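Long-range contact in aspartyl-tRNA synthetase 2 (Thermus thermophilus, PDB 1N9W), which attaches L-aspartate, first activated by ATP as Asp-AMP, to both tRNA(Asp) and tRNA(Asn), and so is a non-discriminating aspartyl-tRNA synthetase: residues R352-K364 with G375-H387. Sequence-based numbering, arbitrary orientation.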
loop_
_atom_site.group_PDB
_atom_site.type_symbol
_atom_site.label_atom_id
_atom_site.label_comp_id
_atom_site.label_asym_id
_atom_site.label_seq_id
_atom_site.Cartn_x
_atom_site.Cartn_y
_atom_site.Cartn_z
ATOM N N ARG B 352 2.591 -17.829 -16.976
ATOM C CA ARG B 352 2.206 -17.218 -18.247
ATOM C C ARG B 352 3.172 -17.710 -19.320
ATOM O O ARG B 352 4.126 -18.423 -19.021
ATOM C CB ARG B 352 2.310 -15.683 -18.200
ATOM C CG ARG B 352 2.223 -15.030 -16.823
ATOM C CD ARG B 352 0.831 -15.113 -16.237
ATOM N NE ARG B 352 0.719 -14.423 -14.957
ATOM C CZ ARG B 352 -0.403 -14.368 -14.249
ATOM N NH1 ARG B 352 -1.501 -14.962 -14.699
ATOM N NH2 ARG B 352 -0.433 -13.726 -13.088
ATOM N N ILE B 353 2.923 -17.311 -20.565
ATOM C CA ILE B 353 3.777 -17.681 -21.695
ATOM C C ILE B 353 4.811 -16.568 -21.890
ATOM O O ILE B 353 4.454 -15.392 -21.958
ATOM C CB ILE B 353 2.947 -17.828 -22.997
ATOM C CG1 ILE B 353 1.915 -18.948 -22.830
ATOM C CG2 ILE B 353 3.866 -18.117 -24.182
ATOM C CD1 ILE B 353 0.903 -19.021 -23.955
ATOM N N HIS B 354 6.086 -16.935 -21.991
ATOM C CA HIS B 354 7.150 -15.941 -22.154
ATOM C C HIS B 354 7.754 -15.858 -23.547
ATOM O O HIS B 354 8.355 -14.843 -23.902
ATOM C CB HIS B 354 8.268 -16.199 -21.151
ATOM C CG HIS B 354 8.798 -17.598 -21.187
ATOM N ND1 HIS B 354 8.072 -18.677 -20.733
ATOM C CD2 HIS B 354 9.989 -18.090 -21.601
ATOM C CE1 HIS B 354 8.795 -19.776 -20.863
ATOM N NE2 HIS B 354 9.959 -19.448 -21.386
ATOM N N ARG B 355 7.613 -16.920 -24.329
ATOM C CA ARG B 355 8.163 -16.931 -25.679
ATOM C C ARG B 355 7.222 -16.258 -26.666
ATOM O O ARG B 355 6.029 -16.552 -26.705
ATOM C CB ARG B 355 8.449 -18.368 -26.125
ATOM C CG ARG B 355 9.785 -18.920 -25.640
ATOM C CD ARG B 355 10.958 -18.486 -26.528
ATOM N NE ARG B 355 11.000 -19.224 -27.795
ATOM C CZ ARG B 355 10.286 -18.922 -28.880
ATOM N NH1 ARG B 355 9.462 -17.882 -28.881
ATOM N NH2 ARG B 355 10.391 -19.673 -29.968
ATOM N N TYR B 356 7.772 -15.347 -27.457
ATOM C CA TYR B 356 6.994 -14.626 -28.451
ATOM C C TYR B 356 6.284 -15.595 -29.383
ATOM O O TYR B 356 5.076 -15.496 -29.597
ATOM C CB TYR B 356 7.905 -13.725 -29.275
ATOM C CG TYR B 356 7.195 -13.004 -30.391
ATOM C CD1 TYR B 356 6.341 -11.938 -30.123
ATOM C CD2 TYR B 356 7.384 -13.380 -31.720
ATOM C CE1 TYR B 356 5.699 -11.257 -31.150
ATOM C CE2 TYR B 356 6.745 -12.705 -32.756
ATOM C CZ TYR B 356 5.908 -11.646 -32.464
ATOM O OH TYR B 356 5.297 -10.955 -33.481
ATOM N N GLU B 357 7.043 -16.530 -29.944
ATOM C CA GLU B 357 6.471 -17.512 -30.852
ATOM C C GLU B 357 5.289 -18.248 -30.241
ATOM O O GLU B 357 4.269 -18.437 -30.895
ATOM C CB GLU B 357 7.534 -18.523 -31.292
ATOM C CG GLU B 357 8.490 -17.983 -32.341
ATOM C CD GLU B 357 7.757 -17.346 -33.513
ATOM O OE1 GLU B 357 6.875 -18.010 -34.106
ATOM O OE2 GLU B 357 8.061 -16.178 -33.841
ATOM N N GLU B 358 5.428 -18.662 -28.986
ATOM C CA GLU B 358 4.362 -19.386 -28.310
ATOM C C GLU B 358 3.107 -18.534 -28.141
ATOM O O GLU B 358 1.992 -19.050 -28.188
ATOM C CB GLU B 358 4.844 -19.894 -26.949
ATOM C CG GLU B 358 6.014 -20.862 -27.029
ATOM C CD GLU B 358 6.213 -21.653 -25.750
ATOM O OE1 GLU B 358 6.594 -21.053 -24.721
ATOM O OE2 GLU B 358 5.978 -22.881 -25.771
ATOM N N LEU B 359 3.286 -17.232 -27.945
ATOM C CA LEU B 359 2.149 -16.332 -27.783
ATOM C C LEU B 359 1.340 -16.231 -29.072
ATOM O O LEU B 359 0.113 -16.335 -29.056
ATOM C CB LEU B 359 2.616 -14.929 -27.377
ATOM C CG LEU B 359 2.929 -14.674 -25.902
ATOM C CD1 LEU B 359 3.477 -13.271 -25.739
ATOM C CD2 LEU B 359 1.673 -14.850 -25.072
ATOM N N LEU B 360 2.035 -16.025 -30.187
ATOM C CA LEU B 360 1.381 -15.902 -31.483
ATOM C C LEU B 360 0.482 -17.092 -31.783
ATOM O O LEU B 360 -0.670 -16.926 -32.184
ATOM C CB LEU B 360 2.419 -15.774 -32.599
ATOM C CG LEU B 360 3.091 -14.413 -32.772
ATOM C CD1 LEU B 360 4.046 -14.462 -33.957
ATOM C CD2 LEU B 360 2.029 -13.343 -32.996
ATOM N N GLU B 361 1.004 -18.293 -31.572
ATOM C CA GLU B 361 0.251 -19.500 -31.849
ATOM C C GLU B 361 -1.043 -19.595 -31.035
ATOM O O GLU B 361 -2.134 -19.664 -31.606
ATOM C CB GLU B 361 1.130 -20.727 -31.601
ATOM C CG GLU B 361 0.650 -21.989 -32.312
ATOM C CD GLU B 361 0.598 -21.829 -33.829
ATOM O OE1 GLU B 361 1.663 -21.579 -34.446
ATOM O OE2 GLU B 361 -0.513 -21.944 -34.402
ATOM N N SER B 362 -0.934 -19.587 -29.709
ATOM C CA SER B 362 -2.114 -19.688 -28.843
ATOM C C SER B 362 -3.172 -18.615 -29.093
ATOM O O SER B 362 -4.363 -18.852 -28.875
ATOM C CB SER B 362 -1.695 -19.662 -27.371
ATOM O OG SER B 362 -0.906 -18.530 -27.089
ATOM N N LEU B 363 -2.751 -17.434 -29.532
ATOM C CA LEU B 363 -3.707 -16.366 -29.805
ATOM C C LEU B 363 -4.637 -16.805 -30.935
ATOM O O LEU B 363 -5.857 -16.612 -30.867
ATOM C CB LEU B 363 -2.978 -15.086 -30.209
ATOM C CG LEU B 363 -3.043 -13.943 -29.185
ATOM C CD1 LEU B 363 -2.200 -12.771 -29.676
ATOM C CD2 LEU B 363 -4.490 -13.513 -28.981
ATOM N N LYS B 364 -4.047 -17.401 -31.968
ATOM C CA LYS B 364 -4.789 -17.891 -33.119
ATOM C C LYS B 364 -5.723 -19.010 -32.672
ATOM O O LYS B 364 -6.893 -19.046 -33.057
ATOM C CB LYS B 364 -3.812 -18.427 -34.173
ATOM C CG LYS B 364 -2.837 -17.381 -34.704
ATOM C CD LYS B 364 -1.609 -18.012 -35.366
ATOM C CE LYS B 364 -0.802 -16.971 -36.129
ATOM N NZ LYS B 364 -0.675 -15.708 -35.331
ATOM N N GLY B 375 1.096 -4.428 -29.693
ATOM C CA GLY B 375 1.676 -3.633 -28.624
ATOM C C GLY B 375 1.940 -4.457 -27.376
ATOM O O GLY B 375 2.746 -4.082 -26.523
ATOM N N TYR B 376 1.250 -5.588 -27.276
ATOM C CA TYR B 376 1.388 -6.493 -26.143
ATOM C C TYR B 376 2.520 -7.486 -26.384
ATOM O O TYR B 376 3.276 -7.818 -25.471
ATOM C CB TYR B 376 0.079 -7.258 -25.932
ATOM C CG TYR B 376 0.145 -8.326 -24.865
ATOM C CD1 TYR B 376 0.206 -7.988 -23.517
ATOM C CD2 TYR B 376 0.168 -9.677 -25.206
ATOM C CE1 TYR B 376 0.286 -8.971 -22.532
ATOM C CE2 TYR B 376 0.247 -10.669 -24.230
ATOM C CZ TYR B 376 0.308 -10.310 -22.897
ATOM O OH TYR B 376 0.399 -11.285 -21.928
ATOM N N LEU B 377 2.624 -7.951 -27.625
ATOM C CA LEU B 377 3.637 -8.926 -28.015
ATOM C C LEU B 377 5.064 -8.370 -28.020
ATOM O O LEU B 377 6.025 -9.123 -27.891
ATOM C CB LEU B 377 3.297 -9.488 -29.404
ATOM C CG LEU B 377 1.956 -10.210 -29.582
ATOM C CD1 LEU B 377 1.693 -10.437 -31.062
ATOM C CD2 LEU B 377 1.962 -11.532 -28.827
ATOM N N GLU B 378 5.196 -7.057 -28.160
ATOM C CA GLU B 378 6.503 -6.415 -28.202
ATOM C C GLU B 378 7.502 -6.828 -27.132
ATOM O O GLU B 378 8.562 -7.373 -27.446
ATOM C CB GLU B 378 6.343 -4.897 -28.178
ATOM C CG GLU B 378 6.176 -4.308 -29.558
ATOM C CD GLU B 378 7.411 -4.516 -30.417
ATOM O OE1 GLU B 378 7.318 -4.336 -31.646
ATOM O OE2 GLU B 378 8.479 -4.854 -29.860
ATOM N N VAL B 379 7.176 -6.570 -25.872
ATOM C CA VAL B 379 8.088 -6.914 -24.790
ATOM C C VAL B 379 8.559 -8.365 -24.846
ATOM O O VAL B 379 9.719 -8.651 -24.558
ATOM C CB VAL B 379 7.451 -6.647 -23.401
ATOM C CG1 VAL B 379 6.261 -7.563 -23.181
ATOM C CG2 VAL B 379 8.490 -6.851 -22.310
ATOM N N PHE B 380 7.673 -9.278 -25.226
ATOM C CA PHE B 380 8.047 -10.685 -25.283
ATOM C C PHE B 380 9.056 -11.008 -26.385
ATOM O O PHE B 380 9.335 -12.172 -26.668
ATOM C CB PHE B 380 6.808 -11.566 -25.425
ATOM C CG PHE B 380 5.856 -11.449 -24.273
ATOM C CD1 PHE B 380 4.892 -10.445 -24.249
ATOM C CD2 PHE B 380 5.930 -12.334 -23.199
ATOM C CE1 PHE B 380 4.016 -10.325 -23.175
ATOM C CE2 PHE B 380 5.059 -12.220 -22.120
ATOM C CZ PHE B 380 4.098 -11.212 -22.107
ATOM N N LYS B 381 9.593 -9.967 -27.006
ATOM C CA LYS B 381 10.597 -10.125 -28.043
ATOM C C LYS B 381 11.936 -9.709 -27.438
ATOM O O LYS B 381 12.902 -9.434 -28.151
ATOM C CB LYS B 381 10.253 -9.249 -29.249
ATOM C CG LYS B 381 9.195 -9.863 -30.151
ATOM C CD LYS B 381 8.438 -8.815 -30.954
ATOM C CE LYS B 381 9.314 -7.792 -31.505
ATOM N NZ LYS B 381 8.925 -6.876 -32.399
ATOM N N TYR B 382 11.978 -9.660 -26.108
ATOM C CA TYR B 382 13.189 -9.270 -25.404
ATOM C C TYR B 382 13.508 -10.169 -24.221
ATOM O O TYR B 382 13.647 -9.709 -23.087
ATOM C CB TYR B 382 13.090 -7.813 -24.965
ATOM C CG TYR B 382 13.026 -6.863 -26.138
ATOM C CD1 TYR B 382 14.180 -6.505 -26.836
ATOM C CD2 TYR B 382 11.801 -6.354 -26.582
ATOM C CE1 TYR B 382 14.117 -5.665 -27.948
ATOM C CE2 TYR B 382 11.727 -5.516 -27.692
ATOM C CZ TYR B 382 12.890 -5.176 -28.370
ATOM O OH TYR B 382 12.822 -4.353 -29.469
ATOM N N GLY B 383 13.614 -11.462 -24.511
ATOM C CA GLY B 383 13.950 -12.446 -23.503
ATOM C C GLY B 383 13.186 -12.412 -22.196
ATOM O O GLY B 383 13.783 -12.565 -21.129
ATOM N N MET B 384 11.875 -12.208 -22.255
ATOM C CA MET B 384 11.081 -12.212 -21.035
ATOM C C MET B 384 11.292 -13.615 -20.467
ATOM O O MET B 384 11.016 -14.611 -21.137
ATOM C CB MET B 384 9.598 -11.992 -21.350
ATOM C CG MET B 384 8.771 -11.625 -20.133
ATOM S SD MET B 384 9.123 -9.974 -19.485
ATOM C CE MET B 384 7.633 -9.218 -19.847
ATOM N N PRO B 385 11.794 -13.714 -19.231
ATOM C CA PRO B 385 12.044 -15.010 -18.593
ATOM C C PRO B 385 10.787 -15.754 -18.161
ATOM O O PRO B 385 9.733 -15.147 -17.979
ATOM C CB PRO B 385 12.910 -14.631 -17.402
ATOM C CG PRO B 385 12.293 -13.318 -16.987
ATOM C CD PRO B 385 12.120 -12.605 -18.314
ATOM N N PRO B 386 10.879 -17.087 -17.999
ATOM C CA PRO B 386 9.687 -17.825 -17.573
ATOM C C PRO B 386 9.180 -17.204 -16.273
ATOM O O PRO B 386 9.948 -17.004 -15.329
ATOM C CB PRO B 386 10.206 -19.252 -17.394
ATOM C CG PRO B 386 11.655 -19.063 -17.080
ATOM C CD PRO B 386 12.058 -17.970 -18.036
ATOM N N HIS B 387 7.890 -16.900 -16.227
ATOM C CA HIS B 387 7.323 -16.263 -15.056
ATOM C C HIS B 387 5.862 -16.605 -14.858
ATOM O O HIS B 387 5.240 -17.255 -15.696
ATOM C CB HIS B 387 7.472 -14.750 -15.191
ATOM C CG HIS B 387 6.785 -14.187 -16.396
ATOM N ND1 HIS B 387 5.441 -13.880 -16.414
ATOM C CD2 HIS B 387 7.251 -13.895 -17.635
ATOM C CE1 HIS B 387 5.110 -13.422 -17.608
ATOM N NE2 HIS B 387 6.189 -13.421 -18.367
HETATM O O HOH W 1 6.624 -18.820 -18.267
HETATM O O HOH W 2 10.404 -13.368 -24.131
#
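In the class II synthetase catalytic domain, the chain leaving strand 344-351 at Arg352 runs into helix 356-364 and returns to the neighbouring antiparallel strand 387-393 beside its starting point; the excursion illustrates how a sheet connection is closed at its base and packed along its length. At the base, Arg352 N donates to His387 O (3.0 Å, N-H...O angle 164°), while CG of Arg352 rests 3.4 Å from CE1 of the His387 ring. The guanidinium reaches on to a salt bridge with Glu220, which also takes a weak hydrogen bond from His387 ND1. A water next to this pair links Arg352 O, His387 N and His354 ND1.

The His354 ring lies with one face against Pro386, whose CA stands 3.7 Å from the ring centroid in a CH-pi contact. With CG lodged between the backbone N and carbonyl carbon (chi1 53°), the ring can meet both proline and water. Replacing His354 by an alanine is likely to strip the flat cover from Pro386 CA and take one of three protein partners from the water.

Within helix 356-364, Leu359 sets CD1 over a face of Phe380, 3.5 Å from the ring centroid, while Phe380 directs its edge at His354 O. Tyr356 is clasped: Lys381 CG covers one face, Leu360 the other, and Leu377 CB meets CE1 at the rim, 3.5 Å away. Farther along, Leu377 CD1 touches Leu360 CD2 at 3.5 Å. Leu89 of the second subunit packs on Tyr356, bringing this layer to the dimer interface.

The direct hydrogen bond and one bridging water thus lie near Arg352, predicted to bind L-aspartate, whereas the helix side is mostly apolar and CH-pi, with a second water between His354 O and Phe380 O. His387 NE2 is buried without a polar partner, probably at some energetic cost.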